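Local atomic coordinates of xylan esterase 1 (Thermoanaerobacterium sp. 'JW/SL YS485', PDB entry 3FCY), a protein that probably hydrolyses carboxylic esters, removing acetyl groups from xylan and related substrates as a carbohydrate esterase of family CE7. Residues Y86-V90 and L182-L187; A97-K101 and S121-K127; M175-F181 and K273-V279; Y237-W241 and E267-F271. All blocks are in the same frame, centred on the assembly; numbering follows the deposited sequence.

Contact 1 (Y86-V90 and L182-L187); sequences YFTGV and LDTAQL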
loop_
_atom_site.group_PDB
_atom_site.type_symbol
_atom_site.label_atom_id
_atom_site.label_comp_id
_atom_site.label_asym_id
_atom_site.label_seq_id
_atom_site.Cartn_x
_atom_site.Cartn_y
_atom_site.Cartn_z
ATOM N N TYR A 86 11.666 12.421 39.969
ATOM C CA TYR A 86 11.981 10.998 39.973
ATOM C C TYR A 86 11.526 10.362 41.270
ATOM O O TYR A 86 11.697 10.936 42.344
ATOM C CB TYR A 86 13.484 10.759 39.830
ATOM C CG TYR A 86 14.101 11.397 38.616
ATOM C CD1 TYR A 86 14.477 12.739 38.631
ATOM C CD2 TYR A 86 14.310 10.663 37.447
ATOM C CE1 TYR A 86 15.048 13.339 37.517
ATOM C CE2 TYR A 86 14.881 11.253 36.323
ATOM C CZ TYR A 86 15.247 12.592 36.368
ATOM O OH TYR A 86 15.807 13.191 35.270
ATOM N N PHE A 87 10.935 9.181 41.168
ATOM C CA PHE A 87 10.501 8.458 42.352
ATOM C C PHE A 87 10.680 6.970 42.102
ATOM O O PHE A 87 10.709 6.521 40.957
ATOM C CB PHE A 87 9.042 8.772 42.703
ATOM C CG PHE A 87 8.038 8.240 41.718
ATOM C CD1 PHE A 87 7.722 8.953 40.565
ATOM C CD2 PHE A 87 7.378 7.040 41.966
ATOM C CE1 PHE A 87 6.757 8.478 39.676
ATOM C CE2 PHE A 87 6.413 6.557 41.081
ATOM C CZ PHE A 87 6.102 7.278 39.936
ATOM N N THR A 88 10.823 6.204 43.174
ATOM C CA THR A 88 10.999 4.768 43.039
ATOM C C THR A 88 9.653 4.058 43.111
ATOM O O THR A 88 8.880 4.270 44.043
ATOM C CB THR A 88 11.935 4.225 44.142
ATOM O OG1 THR A 88 13.215 4.864 44.029
ATOM C CG2 THR A 88 12.109 2.722 44.007
ATOM N N GLY A 89 9.377 3.230 42.107
ATOM C CA GLY A 89 8.128 2.488 42.072
ATOM C C GLY A 89 8.371 1.061 42.524
ATOM O O GLY A 89 9.433 0.759 43.067
ATOM N N VAL A 90 7.403 0.178 42.305
ATOM C CA VAL A 90 7.566 -1.209 42.714
ATOM C C VAL A 90 8.741 -1.842 41.974
ATOM O O VAL A 90 9.084 -1.431 40.867
ATOM C CB VAL A 90 6.279 -2.042 42.451
ATOM C CG1 VAL A 90 5.143 -1.537 43.340
ATOM C CG2 VAL A 90 5.883 -1.964 40.977
ATOM N N LEU A 182 0.496 0.578 38.675
ATOM C CA LEU A 182 0.841 0.959 40.041
ATOM C C LEU A 182 1.621 2.271 40.066
ATOM O O LEU A 182 1.442 3.081 40.978
ATOM C CB LEU A 182 1.649 -0.148 40.731
ATOM C CG LEU A 182 0.855 -1.406 41.104
ATOM C CD1 LEU A 182 1.789 -2.447 41.732
ATOM C CD2 LEU A 182 -0.273 -1.033 42.068
ATOM N N ASP A 183 2.482 2.485 39.070
ATOM C CA ASP A 183 3.245 3.730 39.016
ATOM C C ASP A 183 2.284 4.920 38.925
ATOM O O ASP A 183 2.494 5.941 39.578
ATOM C CB ASP A 183 4.185 3.781 37.801
ATOM C CG ASP A 183 5.318 2.766 37.870
ATOM O OD1 ASP A 183 5.740 2.385 38.985
ATOM O OD2 ASP A 183 5.806 2.369 36.791
ATOM N N THR A 184 1.237 4.798 38.111
ATOM C CA THR A 184 0.294 5.909 37.972
ATOM C C THR A 184 -0.408 6.187 39.303
ATOM O O THR A 184 -0.576 7.341 39.686
ATOM C CB THR A 184 -0.787 5.656 36.866
ATOM O OG1 THR A 184 -1.741 4.687 37.318
ATOM C CG2 THR A 184 -0.137 5.164 35.579
ATOM N N ALA A 185 -0.798 5.129 40.004
ATOM C CA ALA A 185 -1.480 5.266 41.291
ATOM C C ALA A 185 -0.555 5.909 42.317
ATOM O O ALA A 185 -0.960 6.799 43.066
ATOM C CB ALA A 185 -1.943 3.899 41.790
ATOM N N GLN A 186 0.691 5.448 42.341
ATOM C CA GLN A 186 1.686 5.966 43.264
ATOM C C GLN A 186 1.960 7.432 42.965
ATOM O O GLN A 186 2.065 8.249 43.877
ATOM C CB GLN A 186 2.983 5.155 43.150
ATOM C CG GLN A 186 4.107 5.618 44.076
ATOM C CD GLN A 186 5.320 4.696 44.027
ATOM O OE1 GLN A 186 5.448 3.864 43.127
ATOM N NE2 GLN A 186 6.220 4.852 44.992
ATOM N N LEU A 187 2.072 7.762 41.681
ATOM C CA LEU A 187 2.331 9.136 41.280
ATOM C C LEU A 187 1.169 10.044 41.671
ATOM O O LEU A 187 1.380 11.191 42.059
ATOM C CB LEU A 187 2.574 9.222 39.766
ATOM C CG LEU A 187 2.827 10.630 39.209
ATOM C CD1 LEU A 187 4.030 11.253 39.904
ATOM C CD2 LEU A 187 3.063 10.561 37.704
HETATM O O HOH W 1 4.706 1.598 41.527
#

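Contact 2 (A97-K101 and S121-K127); sequences AKYIK and SGDWNDK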
loop_
_atom_site.group_PDB
_atom_site.type_symbol
_atom_site.label_atom_id
_atom_site.label_comp_id
_atom_site.label_asym_id
_atom_site.label_seq_id
_atom_site.Cartn_x
_atom_site.Cartn_y
_atom_site.Cartn_z
ATOM N N ALA A 97 8.973 11.809 35.600
ATOM C CA ALA A 97 7.823 12.595 35.181
ATOM C C ALA A 97 8.206 14.064 35.155
ATOM O O ALA A 97 8.981 14.528 35.999
ATOM C CB ALA A 97 6.652 12.388 36.145
ATOM N N LYS A 98 7.688 14.787 34.167
ATOM C CA LYS A 98 7.929 16.217 34.084
ATOM C C LYS A 98 7.031 16.787 35.172
ATOM O O LYS A 98 5.966 16.237 35.441
ATOM C CB LYS A 98 7.508 16.772 32.717
ATOM C CG LYS A 98 8.509 16.526 31.593
ATOM C CD LYS A 98 8.018 17.148 30.284
ATOM C CE LYS A 98 9.122 17.188 29.236
ATOM N NZ LYS A 98 9.668 15.834 28.943
ATOM N N TYR A 99 7.458 17.877 35.796
ATOM C CA TYR A 99 6.684 18.504 36.866
ATOM C C TYR A 99 6.792 20.018 36.745
ATOM O O TYR A 99 7.871 20.590 36.907
ATOM C CB TYR A 99 7.207 18.010 38.225
ATOM C CG TYR A 99 6.719 18.752 39.458
ATOM C CD1 TYR A 99 5.393 19.172 39.582
ATOM C CD2 TYR A 99 7.582 18.978 40.533
ATOM C CE1 TYR A 99 4.937 19.798 40.753
ATOM C CE2 TYR A 99 7.139 19.595 41.703
ATOM C CZ TYR A 99 5.818 20.001 41.807
ATOM O OH TYR A 99 5.389 20.593 42.976
ATOM N N ILE A 100 5.666 20.655 36.432
ATOM C CA ILE A 100 5.616 22.103 36.273
ATOM C C ILE A 100 4.717 22.695 37.353
ATOM O O ILE A 100 3.545 22.334 37.479
ATOM C CB ILE A 100 5.068 22.499 34.890
ATOM C CG1 ILE A 100 5.807 21.720 33.795
ATOM C CG2 ILE A 100 5.248 23.995 34.678
ATOM C CD1 ILE A 100 5.225 21.907 32.403
ATOM N N LYS A 101 5.284 23.611 38.126
ATOM C CA LYS A 101 4.575 24.249 39.222
ATOM C C LYS A 101 4.450 25.746 38.966
ATOM O O LYS A 101 5.453 26.441 38.792
ATOM C CB LYS A 101 5.342 23.999 40.524
ATOM C CG LYS A 101 4.719 24.586 41.766
ATOM C CD LYS A 101 5.642 24.383 42.959
ATOM C CE LYS A 101 5.077 25.034 44.212
ATOM N NZ LYS A 101 6.007 24.880 45.366
ATOM N N SER A 121 6.606 11.682 27.797
ATOM C CA SER A 121 5.932 12.881 28.290
ATOM C C SER A 121 5.939 14.067 27.323
ATOM O O SER A 121 5.234 15.052 27.543
ATOM C CB SER A 121 6.535 13.302 29.637
ATOM O OG SER A 121 7.896 13.671 29.498
ATOM N N GLY A 122 6.739 13.978 26.265
ATOM C CA GLY A 122 6.787 15.042 25.274
ATOM C C GLY A 122 7.562 16.296 25.640
ATOM O O GLY A 122 8.509 16.253 26.427
ATOM N N ASP A 123 7.160 17.418 25.045
ATOM C CA ASP A 123 7.800 18.708 25.283
ATOM C C ASP A 123 7.217 19.388 26.516
ATOM O O ASP A 123 6.129 19.033 26.977
ATOM C CB ASP A 123 7.612 19.617 24.062
ATOM C CG ASP A 123 8.649 19.369 22.972
ATOM O OD1 ASP A 123 8.977 18.200 22.698
ATOM O OD2 ASP A 123 9.134 20.357 22.382
ATOM N N TRP A 124 7.942 20.366 27.048
ATOM C CA TRP A 124 7.480 21.099 28.223
ATOM C C TRP A 124 6.409 22.129 27.879
ATOM O O TRP A 124 5.371 22.201 28.532
ATOM C CB TRP A 124 8.633 21.861 28.889
ATOM C CG TRP A 124 9.663 21.000 29.522
ATOM C CD1 TRP A 124 10.772 20.472 28.930
ATOM C CD2 TRP A 124 9.661 20.526 30.870
ATOM N NE1 TRP A 124 11.464 19.695 29.828
ATOM C CE2 TRP A 124 10.801 19.709 31.027
ATOM C CE3 TRP A 124 8.804 20.711 31.963
ATOM C CZ2 TRP A 124 11.106 19.073 32.236
ATOM C CZ3 TRP A 124 9.107 20.080 33.165
ATOM C CH2 TRP A 124 10.249 19.271 33.290
ATOM N N ASN A 125 6.686 22.912 26.838
ATOM C CA ASN A 125 5.827 24.015 26.420
ATOM C C ASN A 125 4.329 23.768 26.270
ATOM O O ASN A 125 3.532 24.579 26.731
ATOM C CB ASN A 125 6.389 24.643 25.134
ATOM C CG ASN A 125 5.830 24.010 23.880
ATOM O OD1 ASN A 125 4.749 24.374 23.425
ATOM N ND2 ASN A 125 6.559 23.049 23.318
ATOM N N ASP A 126 3.937 22.663 25.644
ATOM C CA ASP A 126 2.517 22.397 25.442
ATOM C C ASP A 126 1.775 21.945 26.701
ATOM O O ASP A 126 0.566 21.710 26.667
ATOM C CB ASP A 126 2.321 21.385 24.303
ATOM C CG ASP A 126 3.021 20.068 24.560
ATOM O OD1 ASP A 126 2.534 19.286 25.406
ATOM O OD2 ASP A 126 4.065 19.821 23.913
ATOM N N LYS A 127 2.499 21.828 27.812
ATOM C CA LYS A 127 1.884 21.450 29.079
ATOM C C LYS A 127 1.485 22.744 29.785
ATOM O O LYS A 127 0.694 22.737 30.731
ATOM C CB LYS A 127 2.873 20.687 29.975
ATOM C CG LYS A 127 3.457 19.408 29.374
ATOM C CD LYS A 127 2.375 18.398 29.018
ATOM C CE LYS A 127 2.975 17.109 28.455
ATOM N NZ LYS A 127 3.812 17.346 27.241
#

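Contact 3 (M175-F181 and K273-V279); sequences MLFRHIF and KLGYIDV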
loop_
_atom_site.group_PDB
_atom_site.type_symbol
_atom_site.label_atom_id
_atom_site.label_comp_id
_atom_site.label_asym_id
_atom_site.label_seq_id
_atom_site.Cartn_x
_atom_site.Cartn_y
_atom_site.Cartn_z
ATOM N N MET A 175 3.596 -9.063 35.739
ATOM C CA MET A 175 3.217 -8.473 34.459
ATOM C C MET A 175 3.591 -6.994 34.491
ATOM O O MET A 175 3.221 -6.273 35.416
ATOM C CB MET A 175 1.722 -8.677 34.226
ATOM C CG MET A 175 1.382 -10.144 33.983
ATOM S SD MET A 175 -0.372 -10.496 33.932
ATOM C CE MET A 175 -0.791 -9.913 32.293
ATOM N N LEU A 176 4.339 -6.550 33.485
ATOM C CA LEU A 176 4.807 -5.170 33.435
ATOM C C LEU A 176 3.742 -4.077 33.524
ATOM O O LEU A 176 3.955 -3.080 34.206
ATOM C CB LEU A 176 5.671 -4.943 32.189
ATOM C CG LEU A 176 6.280 -3.544 32.063
ATOM C CD1 LEU A 176 7.110 -3.224 33.302
ATOM C CD2 LEU A 176 7.143 -3.460 30.804
ATOM N N PHE A 177 2.610 -4.228 32.845
ATOM C CA PHE A 177 1.596 -3.173 32.934
ATOM C C PHE A 177 0.961 -3.125 34.318
ATOM O O PHE A 177 0.269 -2.170 34.665
ATOM C CB PHE A 177 0.522 -3.321 31.853
ATOM C CG PHE A 177 0.780 -2.475 30.634
ATOM C CD1 PHE A 177 0.823 -1.083 30.734
ATOM C CD2 PHE A 177 1.010 -3.062 29.394
ATOM C CE1 PHE A 177 1.095 -0.288 29.615
ATOM C CE2 PHE A 177 1.282 -2.279 28.272
ATOM C CZ PHE A 177 1.327 -0.890 28.381
ATOM N N ARG A 178 1.208 -4.163 35.107
ATOM C CA ARG A 178 0.697 -4.211 36.467
ATOM C C ARG A 178 1.520 -3.178 37.245
ATOM O O ARG A 178 0.977 -2.369 38.006
ATOM C CB ARG A 178 0.883 -5.624 37.030
ATOM C CG ARG A 178 0.398 -5.850 38.454
ATOM C CD ARG A 178 1.540 -5.713 39.432
ATOM N NE ARG A 178 1.315 -6.471 40.662
ATOM C CZ ARG A 178 2.162 -6.478 41.684
ATOM N NH1 ARG A 178 3.283 -5.769 41.619
ATOM N NH2 ARG A 178 1.890 -7.183 42.773
ATOM N N HIS A 179 2.833 -3.185 37.018
ATOM C CA HIS A 179 3.724 -2.244 37.690
ATOM C C HIS A 179 3.471 -0.828 37.174
ATOM O O HIS A 179 3.432 0.128 37.950
ATOM C CB HIS A 179 5.190 -2.614 37.447
ATOM C CG HIS A 179 5.498 -4.057 37.699
ATOM N ND1 HIS A 179 4.907 -4.779 38.713
ATOM C CD2 HIS A 179 6.352 -4.908 37.078
ATOM C CE1 HIS A 179 5.382 -6.013 38.707
ATOM N NE2 HIS A 179 6.260 -6.117 37.724
ATOM N N ILE A 180 3.309 -0.702 35.861
ATOM C CA ILE A 180 3.048 0.592 35.243
ATOM C C ILE A 180 1.767 1.197 35.816
ATOM O O ILE A 180 1.735 2.378 36.155
ATOM C CB ILE A 180 2.924 0.466 33.705
ATOM C CG1 ILE A 180 4.267 0.011 33.118
ATOM C CG2 ILE A 180 2.516 1.814 33.100
ATOM C CD1 ILE A 180 4.231 -0.305 31.630
ATOM N N PHE A 181 0.712 0.392 35.925
ATOM C CA PHE A 181 -0.540 0.884 36.491
ATOM C C PHE A 181 -0.255 1.372 37.910
ATOM O O PHE A 181 -0.702 2.450 38.308
ATOM C CB PHE A 181 -1.598 -0.225 36.533
ATOM C CG PHE A 181 -2.232 -0.538 35.195
ATOM C CD1 PHE A 181 -1.730 -0.003 34.012
ATOM C CD2 PHE A 181 -3.321 -1.406 35.126
ATOM C CE1 PHE A 181 -2.303 -0.329 32.779
ATOM C CE2 PHE A 181 -3.899 -1.740 33.900
ATOM C CZ PHE A 181 -3.389 -1.200 32.724
ATOM N N LYS A 273 -5.808 -14.114 31.919
ATOM C CA LYS A 273 -4.647 -13.516 32.560
ATOM C C LYS A 273 -4.511 -12.057 32.125
ATOM O O LYS A 273 -4.173 -11.185 32.934
ATOM C CB LYS A 273 -3.389 -14.300 32.206
ATOM C CG LYS A 273 -2.198 -13.960 33.073
ATOM C CD LYS A 273 -1.108 -15.004 32.909
ATOM C CE LYS A 273 0.083 -14.717 33.806
ATOM N NZ LYS A 273 1.113 -15.782 33.661
ATOM N N LEU A 274 -4.780 -11.789 30.849
ATOM C CA LEU A 274 -4.714 -10.418 30.339
ATOM C C LEU A 274 -5.821 -9.602 31.010
ATOM O O LEU A 274 -5.801 -8.369 31.004
ATOM C CB LEU A 274 -4.898 -10.396 28.817
ATOM C CG LEU A 274 -3.734 -10.930 27.970
ATOM C CD1 LEU A 274 -4.134 -10.953 26.503
ATOM C CD2 LEU A 274 -2.502 -10.061 28.175
ATOM N N GLY A 275 -6.790 -10.305 31.586
ATOM C CA GLY A 275 -7.888 -9.643 32.266
ATOM C C GLY A 275 -7.412 -8.810 33.441
ATOM O O GLY A 275 -8.068 -7.846 33.835
ATOM N N TYR A 276 -6.264 -9.173 34.006
ATOM C CA TYR A 276 -5.707 -8.436 35.135
ATOM C C TYR A 276 -5.334 -7.010 34.761
ATOM O O TYR A 276 -5.352 -6.113 35.611
ATOM C CB TYR A 276 -4.460 -9.135 35.678
ATOM C CG TYR A 276 -4.736 -10.397 36.455
ATOM C CD1 TYR A 276 -5.496 -10.368 37.628
ATOM C CD2 TYR A 276 -4.219 -11.618 36.035
ATOM C CE1 TYR A 276 -5.727 -11.532 38.366
ATOM C CE2 TYR A 276 -4.446 -12.783 36.760
ATOM C CZ TYR A 276 -5.198 -12.734 37.924
ATOM O OH TYR A 276 -5.416 -13.891 38.634
ATOM N N ILE A 277 -4.984 -6.800 33.494
ATOM C CA ILE A 277 -4.593 -5.472 33.042
ATOM C C ILE A 277 -5.536 -4.910 31.987
ATOM O O ILE A 277 -5.139 -4.104 31.143
ATOM C CB ILE A 277 -3.141 -5.473 32.500
ATOM C CG1 ILE A 277 -3.002 -6.468 31.344
ATOM C CG2 ILE A 277 -2.176 -5.834 33.627
ATOM C CD1 ILE A 277 -1.629 -6.458 30.694
ATOM N N ASP A 278 -6.789 -5.351 32.048
ATOM C CA ASP A 278 -7.834 -4.897 31.136
ATOM C C ASP A 278 -8.533 -3.758 31.874
ATOM O O ASP A 278 -9.272 -4.006 32.835
ATOM C CB ASP A 278 -8.826 -6.039 30.880
ATOM C CG ASP A 278 -9.919 -5.662 29.895
ATOM O OD1 ASP A 278 -10.138 -4.454 29.678
ATOM O OD2 ASP A 278 -10.569 -6.578 29.347
ATOM N N VAL A 279 -8.305 -2.517 31.445
ATOM C CA VAL A 279 -8.914 -1.370 32.118
ATOM C C VAL A 279 -10.433 -1.425 32.241
ATOM O O VAL A 279 -11.004 -0.799 33.139
ATOM C CB VAL A 279 -8.524 -0.023 31.451
ATOM C CG1 VAL A 279 -7.027 0.196 31.578
ATOM C CG2 VAL A 279 -8.962 0.000 29.991
#

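Contact 4 (Y237-W241 and E267-F271); sequences YKRVW and ENEVF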
loop_
_atom_site.group_PDB
_atom_site.type_symbol
_atom_site.label_atom_id
_atom_site.label_comp_id
_atom_site.label_asym_id
_atom_site.label_seq_id
_atom_site.Cartn_x
_atom_site.Cartn_y
_atom_site.Cartn_z
ATOM N N TYR A 237 -9.210 -6.877 25.537
ATOM C CA TYR A 237 -8.299 -7.574 24.624
ATOM C C TYR A 237 -8.955 -8.602 23.703
ATOM O O TYR A 237 -8.791 -8.534 22.488
ATOM C CB TYR A 237 -7.176 -8.236 25.430
ATOM C CG TYR A 237 -6.365 -7.244 26.240
ATOM C CD1 TYR A 237 -5.559 -6.288 25.614
ATOM C CD2 TYR A 237 -6.422 -7.243 27.632
ATOM C CE1 TYR A 237 -4.834 -5.355 26.359
ATOM C CE2 TYR A 237 -5.703 -6.320 28.385
ATOM C CZ TYR A 237 -4.914 -5.381 27.746
ATOM O OH TYR A 237 -4.218 -4.472 28.502
ATOM N N LYS A 238 -9.699 -9.545 24.277
ATOM C CA LYS A 238 -10.369 -10.588 23.497
ATOM C C LYS A 238 -11.221 -10.029 22.355
ATOM O O LYS A 238 -11.260 -10.599 21.256
ATOM C CB LYS A 238 -11.239 -11.445 24.424
ATOM C CG LYS A 238 -12.022 -12.581 23.743
ATOM C CD LYS A 238 -11.129 -13.749 23.352
ATOM C CE LYS A 238 -11.935 -15.033 23.114
ATOM N NZ LYS A 238 -12.956 -14.924 22.028
ATOM N N ARG A 239 -11.908 -8.919 22.611
ATOM C CA ARG A 239 -12.749 -8.295 21.595
ATOM C C ARG A 239 -11.911 -7.878 20.389
ATOM O O ARG A 239 -12.295 -8.113 19.243
ATOM C CB ARG A 239 -13.463 -7.070 22.175
ATOM C CG ARG A 239 -14.279 -6.281 21.163
ATOM C CD ARG A 239 -15.389 -7.117 20.539
ATOM N NE ARG A 239 -16.211 -6.309 19.643
ATOM C CZ ARG A 239 -17.160 -6.792 18.847
ATOM N NH1 ARG A 239 -17.420 -8.094 18.830
ATOM N NH2 ARG A 239 -17.848 -5.972 18.060
ATOM N N VAL A 240 -10.771 -7.252 20.655
ATOM C CA VAL A 240 -9.875 -6.816 19.585
ATOM C C VAL A 240 -9.501 -8.012 18.708
ATOM O O VAL A 240 -9.522 -7.932 17.480
ATOM C CB VAL A 240 -8.573 -6.207 20.160
ATOM C CG1 VAL A 240 -7.639 -5.797 19.023
ATOM C CG2 VAL A 240 -8.897 -5.011 21.043
ATOM N N TRP A 241 -9.161 -9.123 19.354
ATOM C CA TRP A 241 -8.773 -10.328 18.640
ATOM C C TRP A 241 -9.943 -10.888 17.830
ATOM O O TRP A 241 -9.757 -11.326 16.690
ATOM C CB TRP A 241 -8.250 -11.380 19.627
ATOM C CG TRP A 241 -7.885 -12.678 18.972
ATOM C CD1 TRP A 241 -6.736 -12.965 18.287
ATOM C CD2 TRP A 241 -8.714 -13.838 18.869
ATOM N NE1 TRP A 241 -6.803 -14.234 17.756
ATOM C CE2 TRP A 241 -8.008 -14.793 18.099
ATOM C CE3 TRP A 241 -9.990 -14.164 19.348
ATOM C CZ2 TRP A 241 -8.536 -16.051 17.796
ATOM C CZ3 TRP A 241 -10.519 -15.424 19.045
ATOM C CH2 TRP A 241 -9.789 -16.349 18.276
ATOM N N GLU A 267 -6.025 -20.467 24.972
ATOM C CA GLU A 267 -6.716 -19.212 24.704
ATOM C C GLU A 267 -7.420 -18.582 25.905
ATOM O O GLU A 267 -7.148 -17.431 26.252
ATOM C CB GLU A 267 -7.726 -19.413 23.575
ATOM C CG GLU A 267 -8.470 -18.149 23.186
ATOM C CD GLU A 267 -9.375 -18.370 22.001
ATOM O OE1 GLU A 267 -8.854 -18.718 20.920
ATOM O OE2 GLU A 267 -10.604 -18.198 22.148
ATOM N N ASN A 268 -8.321 -19.327 26.541
ATOM C CA ASN A 268 -9.050 -18.789 27.686
ATOM C C ASN A 268 -8.128 -18.373 28.826
ATOM O O ASN A 268 -8.357 -17.347 29.468
ATOM C CB ASN A 268 -10.085 -19.796 28.201
ATOM C CG ASN A 268 -10.963 -19.210 29.292
ATOM O OD1 ASN A 268 -11.585 -18.162 29.106
ATOM N ND2 ASN A 268 -11.016 -19.878 30.435
ATOM N N GLU A 269 -7.087 -19.159 29.078
ATOM C CA GLU A 269 -6.150 -18.831 30.147
ATOM C C GLU A 269 -5.358 -17.572 29.802
ATOM O O GLU A 269 -5.051 -16.761 30.674
ATOM C CB GLU A 269 -5.169 -19.978 30.381
ATOM C CG GLU A 269 -5.809 -21.310 30.721
ATOM C CD GLU A 269 -4.773 -22.349 31.104
ATOM O OE1 GLU A 269 -3.760 -22.471 30.378
ATOM O OE2 GLU A 269 -4.970 -23.045 32.126
ATOM N N VAL A 270 -5.016 -17.423 28.527
ATOM C CA VAL A 270 -4.260 -16.262 28.082
ATOM C C VAL A 270 -5.074 -14.982 28.254
ATOM O O VAL A 270 -4.615 -14.026 28.880
ATOM C CB VAL A 270 -3.837 -16.408 26.600
ATOM C CG1 VAL A 270 -3.206 -15.113 26.101
ATOM C CG2 VAL A 270 -2.843 -17.553 26.465
ATOM N N PHE A 271 -6.286 -14.969 27.707
ATOM C CA PHE A 271 -7.124 -13.785 27.817
ATOM C C PHE A 271 -7.598 -13.512 29.239
ATOM O O PHE A 271 -7.823 -12.362 29.604
ATOM C CB PHE A 271 -8.309 -13.877 26.855
ATOM C CG PHE A 271 -7.937 -13.610 25.425
ATOM C CD1 PHE A 271 -7.945 -14.633 24.480
ATOM C CD2 PHE A 271 -7.545 -12.335 25.027
ATOM C CE1 PHE A 271 -7.565 -14.387 23.160
ATOM C CE2 PHE A 271 -7.162 -12.080 23.709
ATOM C CZ PHE A 271 -7.172 -13.107 22.774
HETATM O O HOH W 2 -13.040 -17.553 20.971
#

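Contact 1 (Y86-V90 and L182-L187)
Helix-on-sheet packing of the alpha/beta-hydrolase kind brings Phe87, at the end of strand 80-88, against Gln186 and Leu187 of helix 176-192. The Phe87 ring and the Gln186 side chain run past each other in opposite directions, ring and amide planes 73° apart, and OE1 of Gln186 lies at the ring edge, 3.5 Å from Phe87 CE2. Farther round the ring, Leu187 CD1 sits 3.9 Å from Phe87 CE1. Gln186 is extended from its first torsion onward (chi1 180°), which carries its amide to the strand end, where NE2 donates a bent hydrogen bond of 2.9 Å to Thr88 O. As the chain leaves the sheet, Gly89 CA comes within 3.2 Å of Gln186 OE1. A water accepts from Val90 N and donates to both Asp183 OD1 and Gln186 OE1, while Asp183 OD2 forms a salt bridge with Arg143. Beyond this polar patch Val90 CG1 meets Leu182 CD1 at 3.8 Å, the two side chains crossing nearly at right angles.

Contact 2 (A97-K101 and S121-K127)
A mixed cation-pi and apolar contact joins Lys98 and Ile100 of strand 94-102, inside the large mixed sheet, to Trp124 in the loop that follows strand 108-114. Lys98 lies across one indole face: CE makes a CH-pi contact 3.5 Å from the centroid of the five-membered ring of Trp124, only 10° off the ring normal, NZ of Lys98 stands 4.7 Å from that centroid over the same face, and CB and CG cover the six-membered ring. The bend at the end of the lysine (chi4 58°) turns NZ to the loop, where it donates to Gly122 O at 2.8 Å and to Ser121 OG at 2.9 Å. Ile100 comes from another direction, its CG1 at the indole edge 3.7 Å from Trp124 CE3, while its CD1 packs against Lys127 CB. Within the loop, Lys127 NZ donates to Ser121 O and Asp123 O and forms a salt bridge with Asp126. Phe75 stacks on Trp124, and the backbone N of Trp124 hydrogen-bonds to Asp335 of a second subunit. A leucine in place of Trp124, with no indole face, would probably leave the Lys98 chain less firmly held and a gap beside Ile100. Gly122 O, Ser121 OG and the indole together probably stabilise the ammonium charge of Lys98.

Contact 3 (M175-F181 and K273-V279)
Ile277 presents its branches to Phe177 and Arg178 of helix 176-192 and to Met175 at its N-cap, and the other side chains are ordered round it. Its CD1 reaches Met175 CE at 3.9 Å and Phe177 CB at 4.0 Å, whereas CG2 faces the backbone N of Arg178. Met175 stretches across obliquely and then bends at its last torsion (chi3 77°), which sets the methyl 3.7 Å from Lys273 O as well as against Ile277; SD runs near Lys273 CG. One turn after Phe177, Phe181 offers the rim of its ring: Ile277 O lies at the edge, 3.7 Å from Phe181 CZ, and CE2 passes 4.1 Å from Ile277 CB. Val279 crosses the phenylalanine side chain at about a right angle, its CG1 touching CZ of Phe181. No hydrogen bond spans the two segments, and the polar ends are satisfied elsewhere, Arg178 by Glu60, Lys273 by the carbonyl of Asp170 and Ile277 O by the hydroxyl of Tyr237. The Phe177 side chain lies about 4 Å from that of Tyr117, a predicted substrate-binding residue. Such apolar packing sets a helix of the alpha/beta-hydrolase fold against the stretch running from helix 267-274 into helix 279-282, near the probable substrate pocket.

Contact 4 (Y237-W241 and E267-F271)
Apolar and aromatic packing centres on Phe271, which helix 267-274 inserts against Tyr237, Lys238 and Trp241 of helix 237-242. The axes of the two short helical segments approach to 11.3 Å, with their directions at 128°. Over one face of the Phe271 ring stands CD of Lys238, 3.7 Å from the centroid and 19° off the normal, a CH-pi contact; the lysine reaches it because CG is anti to the backbone N (chi1 179°) and the chain bends at the next bond. Trp241 CB meets Phe271 CZ at 3.7 Å, and its indole is set obliquely to the phenyl ring, while Tyr237 CB approaches CD2 of Phe271. Phe257 from helix 251-260 also meets the Phe271 ring. An alanine at Phe271 is likely to open a gap between the helices and leave the Lys238 methylenes without the surface on which they rest.

The polar contacts are indirect. Lys238 NZ and Glu267 OE2 are 4.0 Å apart, beyond a salt bridge, and a water joins them, accepting from NZ at 2.8 Å and donating to OE2 at 2.8 Å. Lys238 has its salt bridge with Asp242, and Glu267 OE1, 3.7 Å from Trp241 CH2, is hydrogen-bonded to His264. Trp241 NE1 donates to Asp324 of a third subunit. Direct cohesion between the two segments thus comes from apolar, aromatic and CH-pi packing, with the lysine and glutamate probably adding a water-bridged attraction.

The four contacts show how one alpha/beta-hydrolase chain builds outward from its central sheet. Contacts 1 and 2 use adjoining strands of that sheet, 80-88 and 94-102, and contact 2 is nested in the loop closed by contact 1; their centres are 17 Å apart. Helix 176-192 serves both contact 1 and contact 3, whose segments alternate along the chain and which meet where Val90 CG2 packs on His179 CB. Helix 267-274 in turn serves contacts 3 and 4, their centres 14 Å apart; contact 4 is nested within contact 3 and opens after contacts 1 and 2 have closed. Contacts 2 and 4, 36 Å apart centre to centre, each border another subunit, connecting the fold to the assembly.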